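Local structure of ketosynthase (Streptomyces sp. MSC090213JE08, 6KXD) at residues T13-I18 with C349-E354; V25-A30 with A34-A39; I42-T47 with E115-A120; V70-D73 with G79-A82; A172-V177 with N390-F395. The protein probably catalyses the decarboxylative condensation of an acyl chain with malonyl-ACP to give a 3-oxoacyl-ACP, as a polyketide ketosynthase. All coordinates share one frame; numbering follows the deposited sequence.

Interaction 1 (T13-I18 with C349-E354)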
# COMPACT_ATOMS: atom_id res chain seq x y z
N THR A 13 0.41 -1.97 -22.35
CA THR A 13 0.76 -2.99 -23.32
C THR A 13 0.30 -4.38 -22.91
O THR A 13 0.35 -5.30 -23.72
CB THR A 13 2.27 -2.98 -23.57
OG1 THR A 13 2.91 -3.11 -22.31
CG2 THR A 13 2.70 -1.70 -24.24
N GLY A 14 -0.13 -4.58 -21.65
CA GLY A 14 -0.59 -5.91 -21.24
C GLY A 14 -1.60 -5.83 -20.12
O GLY A 14 -1.52 -4.94 -19.28
N PHE A 15 -2.58 -6.73 -20.16
CA PHE A 15 -3.58 -6.88 -19.13
C PHE A 15 -3.63 -8.32 -18.69
O PHE A 15 -3.68 -9.24 -19.51
CB PHE A 15 -4.99 -6.54 -19.63
CG PHE A 15 -5.22 -5.12 -20.08
CD1 PHE A 15 -4.59 -4.06 -19.46
CD2 PHE A 15 -6.12 -4.84 -21.11
CE1 PHE A 15 -4.83 -2.76 -19.86
CE2 PHE A 15 -6.37 -3.54 -21.49
CZ PHE A 15 -5.73 -2.49 -20.87
N GLY A 16 -3.61 -8.51 -17.38
CA GLY A 16 -3.82 -9.78 -16.79
C GLY A 16 -5.00 -9.69 -15.85
O GLY A 16 -5.05 -8.78 -15.04
N VAL A 17 -5.90 -10.68 -15.93
CA VAL A 17 -7.19 -10.65 -15.21
C VAL A 17 -7.52 -12.04 -14.68
O VAL A 17 -7.60 -13.01 -15.45
CB VAL A 17 -8.34 -10.17 -16.12
CG1 VAL A 17 -9.66 -10.18 -15.34
CG2 VAL A 17 -8.08 -8.82 -16.74
N ILE A 18 -7.78 -12.10 -13.37
CA ILE A 18 -8.39 -13.15 -12.62
C ILE A 18 -9.62 -12.54 -11.96
O ILE A 18 -9.46 -11.77 -11.04
CB ILE A 18 -7.49 -13.71 -11.51
CG1 ILE A 18 -6.16 -14.28 -12.03
CG2 ILE A 18 -8.26 -14.72 -10.70
CD1 ILE A 18 -6.28 -15.68 -12.55
N CYS A 349 -11.78 -0.26 -18.29
CA CYS A 349 -11.64 1.04 -18.94
C CYS A 349 -10.74 0.97 -20.17
O CYS A 349 -11.04 1.62 -21.19
CB CYS A 349 -11.11 2.10 -18.00
SG CYS A 349 -12.36 2.57 -16.80
N GLY A 350 -9.63 0.24 -20.06
CA GLY A 350 -8.76 0.14 -21.17
C GLY A 350 -9.40 -0.65 -22.29
O GLY A 350 -9.21 -0.35 -23.46
N LEU A 351 -10.12 -1.70 -21.90
CA LEU A 351 -10.77 -2.62 -22.85
C LEU A 351 -11.95 -1.89 -23.52
O LEU A 351 -12.24 -2.09 -24.73
CB LEU A 351 -11.22 -3.84 -22.08
CG LEU A 351 -10.11 -4.82 -21.71
CD1 LEU A 351 -10.65 -5.93 -20.83
CD2 LEU A 351 -9.42 -5.38 -22.95
N ALA A 352 -12.60 -1.04 -22.74
CA ALA A 352 -13.71 -0.24 -23.21
C ALA A 352 -13.20 0.69 -24.30
O ALA A 352 -13.87 0.80 -25.34
CB ALA A 352 -14.36 0.55 -22.10
N ILE A 353 -12.03 1.31 -24.06
CA ILE A 353 -11.34 2.18 -25.02
C ILE A 353 -11.03 1.41 -26.30
O ILE A 353 -11.38 1.89 -27.38
CB ILE A 353 -10.05 2.79 -24.44
CG1 ILE A 353 -10.36 3.98 -23.52
CG2 ILE A 353 -9.08 3.17 -25.54
CD1 ILE A 353 -9.26 4.30 -22.53
N GLU A 354 -10.35 0.27 -26.15
CA GLU A 354 -9.81 -0.56 -27.22
C GLU A 354 -10.94 -1.11 -28.10
O GLU A 354 -10.80 -1.14 -29.31
CB GLU A 354 -8.98 -1.68 -26.59
CG GLU A 354 -8.11 -2.47 -27.56
CD GLU A 354 -7.38 -3.65 -26.94
OE1 GLU A 354 -7.67 -4.00 -25.78
OE2 GLU A 354 -6.52 -4.25 -27.62
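F15, L351 and G350 form a wholly apolar, buried strand-to-helix contact in the layered thiolase fold, where strand 10-19 of the large mixed sheet faces helix 341-355. No hydrogen bond crosses it. The F15 side chain leaves the strand toward the helix with CG set beside the backbone N (chi1 -63°), which carries the ring across to the helix surface. L351 slides past it in the opposite direction and puts a methyl at the ring edge, near the ring plane, with L351 CD2 3.8 Å from F15 CD2. Helix 24-34 packs on the same leucine through V25, Y28 and T29, and the F15 ring also stacks with H254, whose ND1 makes a weak hydrogen bond to E354 OE1. Trimming F15 to an alanine would probably open a gap between strand and helix and leave both L351 CD2 and the H254 ring without their aromatic mate. The helix backbone comes nearest to the strand at G350. A side-chain carbon modelled on this glycine would fall 2.6 Å from F15 CZ, a clash; as deposited, the bare G350 CA lies 4.0 Å from F15 CZ, obliquely placed against the ring.

Interaction 2 (V25-A30 with A34-A39)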
# COMPACT_ATOMS: atom_id res chain seq x y z
N VAL A 25 -7.80 -11.69 -20.61
CA VAL A 25 -8.29 -10.50 -21.25
C VAL A 25 -9.53 -10.84 -22.09
O VAL A 25 -10.48 -10.02 -22.17
CB VAL A 25 -7.18 -9.81 -22.07
CG1 VAL A 25 -6.71 -10.63 -23.27
CG2 VAL A 25 -7.59 -8.43 -22.53
N GLU A 26 -9.53 -12.02 -22.73
CA GLU A 26 -10.66 -12.44 -23.61
C GLU A 26 -11.91 -12.69 -22.78
O GLU A 26 -12.92 -12.05 -23.01
CB GLU A 26 -10.36 -13.72 -24.39
CG GLU A 26 -9.90 -13.49 -25.81
CD GLU A 26 -9.68 -14.81 -26.52
OE1 GLU A 26 -10.69 -15.51 -26.82
OE2 GLU A 26 -8.50 -15.18 -26.70
N GLU A 27 -11.82 -13.63 -21.83
CA GLU A 27 -12.90 -13.98 -20.91
C GLU A 27 -13.45 -12.71 -20.23
O GLU A 27 -14.63 -12.62 -19.96
CB GLU A 27 -12.41 -14.93 -19.82
CG GLU A 27 -12.73 -16.40 -19.99
CD GLU A 27 -13.23 -17.05 -18.70
OE1 GLU A 27 -14.43 -17.36 -18.61
OE2 GLU A 27 -12.41 -17.25 -17.77
N TYR A 28 -12.57 -11.74 -19.94
CA TYR A 28 -12.95 -10.59 -19.13
C TYR A 28 -13.66 -9.57 -20.01
O TYR A 28 -14.68 -9.04 -19.61
CB TYR A 28 -11.74 -9.95 -18.45
CG TYR A 28 -12.05 -8.82 -17.51
CD1 TYR A 28 -12.86 -9.02 -16.41
CD2 TYR A 28 -11.48 -7.57 -17.67
CE1 TYR A 28 -13.14 -8.00 -15.51
CE2 TYR A 28 -11.73 -6.54 -16.78
CZ TYR A 28 -12.58 -6.75 -15.71
OH TYR A 28 -12.81 -5.75 -14.81
N THR A 29 -13.12 -9.32 -21.20
CA THR A 29 -13.80 -8.49 -22.15
C THR A 29 -15.20 -9.05 -22.44
O THR A 29 -16.14 -8.27 -22.65
CB THR A 29 -13.01 -8.36 -23.45
OG1 THR A 29 -11.66 -8.02 -23.12
CG2 THR A 29 -13.61 -7.32 -24.37
N ALA A 30 -15.34 -10.39 -22.45
CA ALA A 30 -16.62 -11.06 -22.72
C ALA A 30 -17.57 -10.75 -21.57
O ALA A 30 -18.69 -10.30 -21.80
CB ALA A 30 -16.47 -12.56 -22.87
N ALA A 34 -21.04 -8.73 -21.54
CA ALA A 34 -22.18 -9.58 -21.29
C ALA A 34 -23.03 -9.10 -20.11
O ALA A 34 -24.15 -9.56 -19.95
CB ALA A 34 -21.74 -11.00 -21.02
N GLY A 35 -22.49 -8.25 -19.24
CA GLY A 35 -23.19 -8.04 -17.99
C GLY A 35 -23.17 -9.29 -17.15
O GLY A 35 -24.03 -9.51 -16.30
N ARG A 36 -22.10 -10.08 -17.26
CA ARG A 36 -21.97 -11.26 -16.41
C ARG A 36 -21.95 -10.81 -14.94
O ARG A 36 -21.36 -9.81 -14.61
CB ARG A 36 -20.74 -12.08 -16.84
CG ARG A 36 -20.54 -13.35 -16.03
CD ARG A 36 -19.87 -14.47 -16.81
NE ARG A 36 -18.77 -14.06 -17.68
CZ ARG A 36 -18.19 -14.86 -18.56
NH1 ARG A 36 -18.73 -16.04 -18.81
NH2 ARG A 36 -17.07 -14.49 -19.17
N SER A 37 -22.63 -11.54 -14.06
CA SER A 37 -22.52 -11.28 -12.64
C SER A 37 -21.64 -12.38 -12.06
O SER A 37 -21.80 -13.55 -12.38
CB SER A 37 -23.85 -11.21 -11.94
OG SER A 37 -23.69 -11.48 -10.57
N GLY A 38 -20.70 -11.97 -11.21
CA GLY A 38 -19.81 -12.91 -10.61
C GLY A 38 -20.33 -13.47 -9.31
O GLY A 38 -19.56 -14.07 -8.56
N ALA A 39 -21.62 -13.25 -9.00
CA ALA A 39 -22.18 -13.66 -7.73
C ALA A 39 -22.33 -15.18 -7.74
O ALA A 39 -22.85 -15.76 -8.69
CB ALA A 39 -23.52 -12.96 -7.50
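R36 and E27 meet with their side chains crossing at about a right angle, the guanidinium and carboxylate planes 78° apart. R36 follows the end of helix 24-34 and reaches back to it: CG stands anti to the backbone N (chi1 -179°), and a bend at chi3 turns the guanidinium against the helix. One edge of that group, in its plane, faces a backbone carbonyl, R36 NH2 lying 3.2 Å from E27 O in a weak hydrogen bond. The carboxylate of E27 is placed differently. E27 OE1 is 3.9 Å from R36 NH2 but well out of the guanidinium plane, so the long salt bridge is electrostatic and not a directed N-H bond. The other carboxylate oxygen, E27 OE2, takes the backbone N-H of T23, and R36 NH2 has a further weak partner in I21 O. A30 CB lies obliquely to the guanidinium, 4.2 Å from R36 NH2. Just before the arginine in sequence, the helix ends in a Schellman motif: G35 adopts positive phi, while the last turn still holds A34 N to A30 O at 2.8 Å. Beyond it S37 OG accepts from A39 N in an ST turn. Near the surface, the arginine thus shares its positive charge between the carbonyls of E27 and I21 and the E27 carboxylate; these weak or long contacts, largely electrostatic, probably hold the guanidinium only loosely.

Interaction 3 (I42-T47 with E115-A120)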
# COMPACT_ATOMS: atom_id res chain seq x y z
N ILE A 42 -20.43 -18.60 -1.58
CA ILE A 42 -19.12 -18.59 -0.96
C ILE A 42 -18.67 -20.03 -0.70
O ILE A 42 -19.42 -20.80 -0.10
CB ILE A 42 -19.15 -17.81 0.36
CG1 ILE A 42 -19.44 -16.32 0.17
CG2 ILE A 42 -17.86 -18.02 1.13
CD1 ILE A 42 -19.73 -15.60 1.49
N THR A 43 -17.44 -20.36 -1.11
CA THR A 43 -16.79 -21.65 -0.82
C THR A 43 -15.57 -21.46 0.10
O THR A 43 -15.10 -22.41 0.74
CB THR A 43 -16.38 -22.33 -2.13
OG1 THR A 43 -15.45 -21.48 -2.80
CG2 THR A 43 -17.54 -22.58 -3.08
N ARG A 44 -15.03 -20.23 0.18
CA ARG A 44 -13.68 -20.06 0.72
C ARG A 44 -13.68 -20.27 2.24
O ARG A 44 -12.68 -20.71 2.81
CB ARG A 44 -13.10 -18.69 0.38
CG ARG A 44 -11.59 -18.63 0.59
CD ARG A 44 -10.78 -19.44 -0.41
NE ARG A 44 -11.35 -19.39 -1.76
CZ ARG A 44 -11.43 -18.29 -2.50
NH1 ARG A 44 -10.87 -17.17 -2.07
NH2 ARG A 44 -12.08 -18.31 -3.65
N PHE A 45 -14.81 -19.98 2.89
CA PHE A 45 -14.91 -20.12 4.30
C PHE A 45 -16.37 -20.42 4.66
O PHE A 45 -17.26 -20.26 3.83
CB PHE A 45 -14.41 -18.86 5.01
CG PHE A 45 -15.24 -17.64 4.72
CD1 PHE A 45 -16.33 -17.33 5.52
CD2 PHE A 45 -14.97 -16.84 3.62
CE1 PHE A 45 -17.12 -16.23 5.23
CE2 PHE A 45 -15.77 -15.75 3.33
CZ PHE A 45 -16.85 -15.46 4.13
N ASP A 46 -16.55 -20.81 5.92
CA ASP A 46 -17.80 -21.23 6.53
C ASP A 46 -18.69 -19.99 6.69
O ASP A 46 -18.32 -19.06 7.40
CB ASP A 46 -17.41 -21.93 7.84
CG ASP A 46 -18.54 -22.53 8.67
OD1 ASP A 46 -19.69 -22.54 8.19
OD2 ASP A 46 -18.25 -23.00 9.80
N THR A 47 -19.85 -19.98 6.02
CA THR A 47 -20.79 -18.84 6.06
C THR A 47 -21.89 -19.05 7.11
O THR A 47 -22.72 -18.15 7.31
CB THR A 47 -21.40 -18.57 4.68
OG1 THR A 47 -22.19 -19.67 4.23
CG2 THR A 47 -20.35 -18.27 3.63
N GLU A 115 -3.76 -11.43 2.63
CA GLU A 115 -4.04 -12.84 2.98
C GLU A 115 -4.79 -12.89 4.31
O GLU A 115 -4.44 -13.62 5.22
CB GLU A 115 -2.74 -13.62 3.05
CG GLU A 115 -1.96 -13.55 1.77
CD GLU A 115 -2.57 -14.00 0.45
OE1 GLU A 115 -1.78 -14.07 -0.54
OE2 GLU A 115 -3.83 -14.25 0.38
N SER A 116 -5.83 -12.05 4.43
CA SER A 116 -6.56 -12.04 5.67
C SER A 116 -7.26 -13.40 5.92
O SER A 116 -7.50 -13.76 7.05
CB SER A 116 -7.51 -10.87 5.73
OG SER A 116 -6.77 -9.68 6.09
N HIS A 117 -7.55 -14.14 4.86
CA HIS A 117 -8.06 -15.50 5.00
C HIS A 117 -7.06 -16.38 5.75
O HIS A 117 -7.44 -17.12 6.63
CB HIS A 117 -8.44 -16.10 3.65
CG HIS A 117 -8.90 -17.52 3.78
ND1 HIS A 117 -10.05 -17.86 4.49
CD2 HIS A 117 -8.36 -18.67 3.33
CE1 HIS A 117 -10.20 -19.17 4.44
NE2 HIS A 117 -9.15 -19.69 3.77
N ASP A 118 -5.77 -16.32 5.35
CA ASP A 118 -4.70 -17.02 6.05
C ASP A 118 -4.65 -16.59 7.51
O ASP A 118 -4.38 -17.40 8.38
CB ASP A 118 -3.35 -16.85 5.34
CG ASP A 118 -3.31 -17.58 4.01
OD1 ASP A 118 -4.03 -18.57 3.87
OD2 ASP A 118 -2.53 -17.15 3.13
N ILE A 119 -4.84 -15.29 7.80
CA ILE A 119 -4.82 -14.83 9.18
C ILE A 119 -5.94 -15.55 9.95
O ILE A 119 -5.71 -16.00 11.08
CB ILE A 119 -4.96 -13.29 9.30
CG1 ILE A 119 -3.74 -12.60 8.68
CG2 ILE A 119 -5.15 -12.86 10.73
CD1 ILE A 119 -3.81 -11.09 8.72
N ALA A 120 -7.09 -15.66 9.31
CA ALA A 120 -8.28 -16.29 9.96
C ALA A 120 -7.96 -17.77 10.24
O ALA A 120 -8.09 -18.24 11.36
CB ALA A 120 -9.48 -16.14 9.09
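R44 and H117 meet through a CH-pi contact: the aliphatic part of the arginine lies over one face of the imidazole, R44 CG 4.1 Å from the ring centroid and only 5° off the ring normal. The ring is brought there by H117 CG standing anti to the backbone N (chi1 177°). F45 CB adds to the apolar part, 4.3 Å from H117 CE1 and oblique to the ring. On the polar side R44 O comes to 3.3 Å from H117 CE1, a close approach of a carbonyl oxygen to a ring carbon. The charged end of R44 plays no part in this. Bends at chi2 and chi3 fold the guanidinium away until its plane is 86° from the imidazole, and R44 NH1 forms a salt bridge with E233; R44 N is meanwhile held by E57. Within the loop 42-47 the F45 ring turns from the helix and receives I42 CG2 on one face, 3.8 Å above its plane. Among hydrogen bonds outside the pair, E115, at the N-cap position of helix 116-129, accepts the N-H groups of A78 and G79 with its two carboxylate oxygens. On the helix, I119 packs on L125 of the neighbouring subunit and A120 on Y136 of that subunit. A surface loop thus rests on the first turn of a helix that also packs on the partner chain, consistent with the dimer edge of a thiolase-fold ketosynthase.

Interaction 4 (V70-D73 with G79-A82)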
# COMPACT_ATOMS: atom_id res chain seq x y z
N VAL A 70 7.17 -20.16 -8.12
CA VAL A 70 6.97 -19.91 -6.75
C VAL A 70 6.13 -21.06 -6.20
O VAL A 70 5.04 -21.29 -6.69
CB VAL A 70 6.26 -18.56 -6.55
CG1 VAL A 70 5.97 -18.34 -5.08
CG2 VAL A 70 7.09 -17.42 -7.11
N PRO A 71 6.55 -21.77 -5.13
CA PRO A 71 5.67 -22.74 -4.50
C PRO A 71 4.37 -22.08 -4.06
O PRO A 71 4.42 -20.99 -3.51
CB PRO A 71 6.44 -23.21 -3.27
CG PRO A 71 7.88 -22.91 -3.59
CD PRO A 71 7.85 -21.70 -4.49
N LEU A 72 3.25 -22.76 -4.29
CA LEU A 72 1.93 -22.22 -3.95
C LEU A 72 1.80 -21.93 -2.46
O LEU A 72 1.10 -20.94 -2.08
CB LEU A 72 0.84 -23.19 -4.42
CG LEU A 72 0.75 -23.38 -5.93
CD1 LEU A 72 -0.36 -24.38 -6.28
CD2 LEU A 72 0.52 -22.05 -6.62
N ASP A 73 2.48 -22.69 -1.58
CA ASP A 73 2.30 -22.43 -0.20
C ASP A 73 3.08 -21.17 0.24
O ASP A 73 2.99 -20.80 1.38
CB ASP A 73 2.63 -23.64 0.67
CG ASP A 73 4.09 -24.02 0.70
OD1 ASP A 73 4.94 -23.28 0.12
OD2 ASP A 73 4.35 -25.09 1.25
N GLY A 79 -2.16 -13.59 -3.25
CA GLY A 79 -0.82 -13.65 -3.88
C GLY A 79 -0.86 -14.50 -5.12
O GLY A 79 -0.35 -14.14 -6.15
N GLN A 80 -1.57 -15.63 -5.05
CA GLN A 80 -1.70 -16.46 -6.22
C GLN A 80 -2.42 -15.69 -7.32
O GLN A 80 -1.98 -15.69 -8.45
CB GLN A 80 -2.36 -17.80 -5.90
CG GLN A 80 -1.55 -18.61 -4.92
CD GLN A 80 -2.29 -19.87 -4.52
OE1 GLN A 80 -3.24 -20.27 -5.19
NE2 GLN A 80 -1.81 -20.50 -3.49
N TYR A 81 -3.50 -14.98 -6.99
CA TYR A 81 -4.15 -14.25 -8.02
C TYR A 81 -3.24 -13.20 -8.64
O TYR A 81 -3.25 -12.98 -9.88
CB TYR A 81 -5.39 -13.55 -7.49
CG TYR A 81 -6.52 -14.43 -7.04
CD1 TYR A 81 -6.67 -15.73 -7.48
CD2 TYR A 81 -7.53 -13.91 -6.23
CE1 TYR A 81 -7.73 -16.51 -7.06
CE2 TYR A 81 -8.61 -14.68 -5.83
CZ TYR A 81 -8.72 -15.99 -6.27
OH TYR A 81 -9.75 -16.80 -5.90
N ALA A 82 -2.43 -12.55 -7.79
CA ALA A 82 -1.61 -11.47 -8.23
C ALA A 82 -0.60 -12.00 -9.27
O ALA A 82 -0.42 -11.43 -10.36
CB ALA A 82 -0.89 -10.88 -7.06
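Q80 and L72 join the first turn of helix 77-93 to the loop that leads into it, where residues 72-73 form a short 3-10 segment. The Q80 side chain sets out from CB toward this segment. CB and CG serve as a spacer: CG is set beside the backbone N, and the chain then runs extended (chi2 174°), carrying the amide across to the loop. At CD the first touch occurs, a methyl of the leucine, L72 CD2, lying 4.1 Å from Q80 CD. The amide nitrogen makes the main contact. Q80 NE2 gives a hydrogen bond to L72 O at 3.3 Å, bent to 137° at the hydrogen, and it comes from above the carbonyl plane, 38° out of it. The bond is therefore a loose one, and a second, weak partner for the same nitrogen is M75 O, further along the loop. The two side chains cross at about a right angle, while L72 also leans on P63 and Q80 on F61. One residue after Q80, Y81 OH bonds to E233. Shortening Q80 to an alanine would probably cost L72 O this side-chain donor and leave the loop held less firmly to the helix. The bonded amide nitrogen also touches the side chain of the leucine, Q80 NE2 standing 3.9 Å from L72 CB.

Interaction 5 (A172-V177 with N390-F395)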
# COMPACT_ATOMS: atom_id res chain seq x y z
N ALA A 172 -6.59 1.01 -4.28
CA ALA A 172 -5.19 0.63 -4.31
C ALA A 172 -4.76 0.35 -5.76
O ALA A 172 -3.69 0.73 -6.16
CB ALA A 172 -4.97 -0.52 -3.38
N GLY A 173 -5.63 -0.25 -6.58
CA GLY A 173 -5.30 -0.49 -8.00
C GLY A 173 -4.95 0.79 -8.76
O GLY A 173 -4.00 0.85 -9.43
N ASN A 174 -5.75 1.83 -8.59
CA ASN A 174 -5.54 3.10 -9.21
C ASN A 174 -4.28 3.77 -8.65
O ASN A 174 -3.52 4.37 -9.40
CB ASN A 174 -6.73 4.03 -8.99
CG ASN A 174 -7.77 3.95 -10.09
OD1 ASN A 174 -7.57 3.22 -11.06
ND2 ASN A 174 -8.89 4.63 -9.89
N TYR A 175 -4.08 3.67 -7.34
CA TYR A 175 -2.82 4.19 -6.76
C TYR A 175 -1.63 3.54 -7.43
O TYR A 175 -0.61 4.19 -7.72
CB TYR A 175 -2.69 3.89 -5.28
CG TYR A 175 -3.35 4.88 -4.37
CD1 TYR A 175 -4.73 4.96 -4.27
CD2 TYR A 175 -2.58 5.69 -3.56
CE1 TYR A 175 -5.32 5.85 -3.40
CE2 TYR A 175 -3.16 6.56 -2.66
CZ TYR A 175 -4.53 6.64 -2.58
OH TYR A 175 -5.06 7.53 -1.68
N SER A 176 -1.75 2.23 -7.63
CA SER A 176 -0.64 1.42 -8.13
C SER A 176 -0.33 1.79 -9.59
O SER A 176 0.82 1.93 -9.95
CB SER A 176 -0.94 -0.06 -7.94
OG SER A 176 -0.98 -0.43 -6.57
N VAL A 177 -1.38 1.91 -10.42
CA VAL A 177 -1.23 2.30 -11.80
C VAL A 177 -0.61 3.70 -11.86
O VAL A 177 0.31 3.95 -12.63
CB VAL A 177 -2.59 2.24 -12.56
CG1 VAL A 177 -2.48 2.86 -13.93
CG2 VAL A 177 -3.13 0.83 -12.68
N ASN A 390 -11.55 6.44 -14.42
CA ASN A 390 -11.81 5.37 -13.51
C ASN A 390 -11.64 5.89 -12.09
O ASN A 390 -10.52 6.21 -11.69
CB ASN A 390 -10.83 4.23 -13.75
CG ASN A 390 -11.08 3.00 -12.91
OD1 ASN A 390 -12.21 2.49 -12.86
ND2 ASN A 390 -10.01 2.49 -12.29
N ASN A 391 -12.74 5.89 -11.34
CA ASN A 391 -12.82 6.39 -10.03
C ASN A 391 -12.57 5.28 -9.02
O ASN A 391 -12.90 4.10 -9.21
CB ASN A 391 -14.19 6.95 -9.67
CG ASN A 391 -14.52 8.26 -10.35
OD1 ASN A 391 -13.73 8.80 -11.12
ND2 ASN A 391 -15.69 8.78 -10.04
N SER A 392 -12.07 5.71 -7.87
CA SER A 392 -11.94 4.82 -6.78
C SER A 392 -11.81 5.67 -5.53
O SER A 392 -11.22 6.74 -5.56
CB SER A 392 -10.78 3.88 -6.96
OG SER A 392 -9.56 4.55 -6.69
N SER A 393 -12.49 5.19 -4.48
CA SER A 393 -12.50 5.79 -3.19
C SER A 393 -12.33 4.65 -2.22
O SER A 393 -12.62 3.50 -2.57
CB SER A 393 -13.77 6.56 -2.92
OG SER A 393 -13.87 7.65 -3.81
N ALA A 394 -11.74 4.94 -1.08
CA ALA A 394 -11.48 3.93 -0.12
C ALA A 394 -11.73 4.51 1.26
O ALA A 394 -11.86 5.72 1.40
CB ALA A 394 -10.07 3.40 -0.28
N PHE A 395 -11.70 3.62 2.23
CA PHE A 395 -11.60 3.99 3.65
C PHE A 395 -10.38 4.91 3.82
O PHE A 395 -9.55 5.02 2.89
CB PHE A 395 -11.52 2.77 4.53
CG PHE A 395 -12.83 2.05 4.74
CD1 PHE A 395 -13.96 2.37 3.99
CD2 PHE A 395 -12.93 1.05 5.70
CE1 PHE A 395 -15.16 1.72 4.23
CE2 PHE A 395 -14.13 0.38 5.90
CZ PHE A 395 -15.23 0.72 5.17
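Helix 172-185 passes strand 387-394 with N174 nearest S392, the short segment axes 8.4 Å apart and running at 119° to each other. Here the amides of N174 and N390 interlock with planes nearly perpendicular, 89° apart. N390, its CG anti to the backbone N, gives ND2 to N174 OD1 at 2.8 Å, the donor tilted somewhat from the carbonyl plane. In return N174 ND2 makes a weak bond, 2.9 Å, to N390 O, so the helix asparagine grips both side chain and backbone of one strand residue. Further partners complete the polar atoms: A400 O takes N174 ND2 and the hydroxyl of S392, S342 O takes N390 ND2, and N390 OD1 pairs with S299. On the helix, A172 O accepts from both the N and the OG of S176, the hydroxyl at 3.0 Å from A172 O. Y175 OH bonds to N171 of the neighbouring subunit. This is the buried heart of the thiolase fold, where a central helix lies against the sheet. With each amide serving as both donor and acceptor, the buried polar groups are satisfied, and the bonds probably fix how both amides are turned.

In the fold
From the N terminus, strand 10-19 opens the long loop that interaction 1 closes at helix 341-355. Inside it, interaction 2 closes a short loop at the end of helix 24-34, and interaction 3 joins 42-47 to 115-120, with interaction 4 contained within that span. Interaction 5 starts at 172-177 inside the loop of interaction 1 and ends beyond it at 390-395, so the two cross. Side chains join several of them: V17 packs on Y28, I18 on Y81, and C349 on N390, while E115 reaches G79. Together the contacts join strands 10-19 and 387-394 of the mixed sheet to helices 341-355 and 172-185, and the outer loops to helices 77-93 and 116-129.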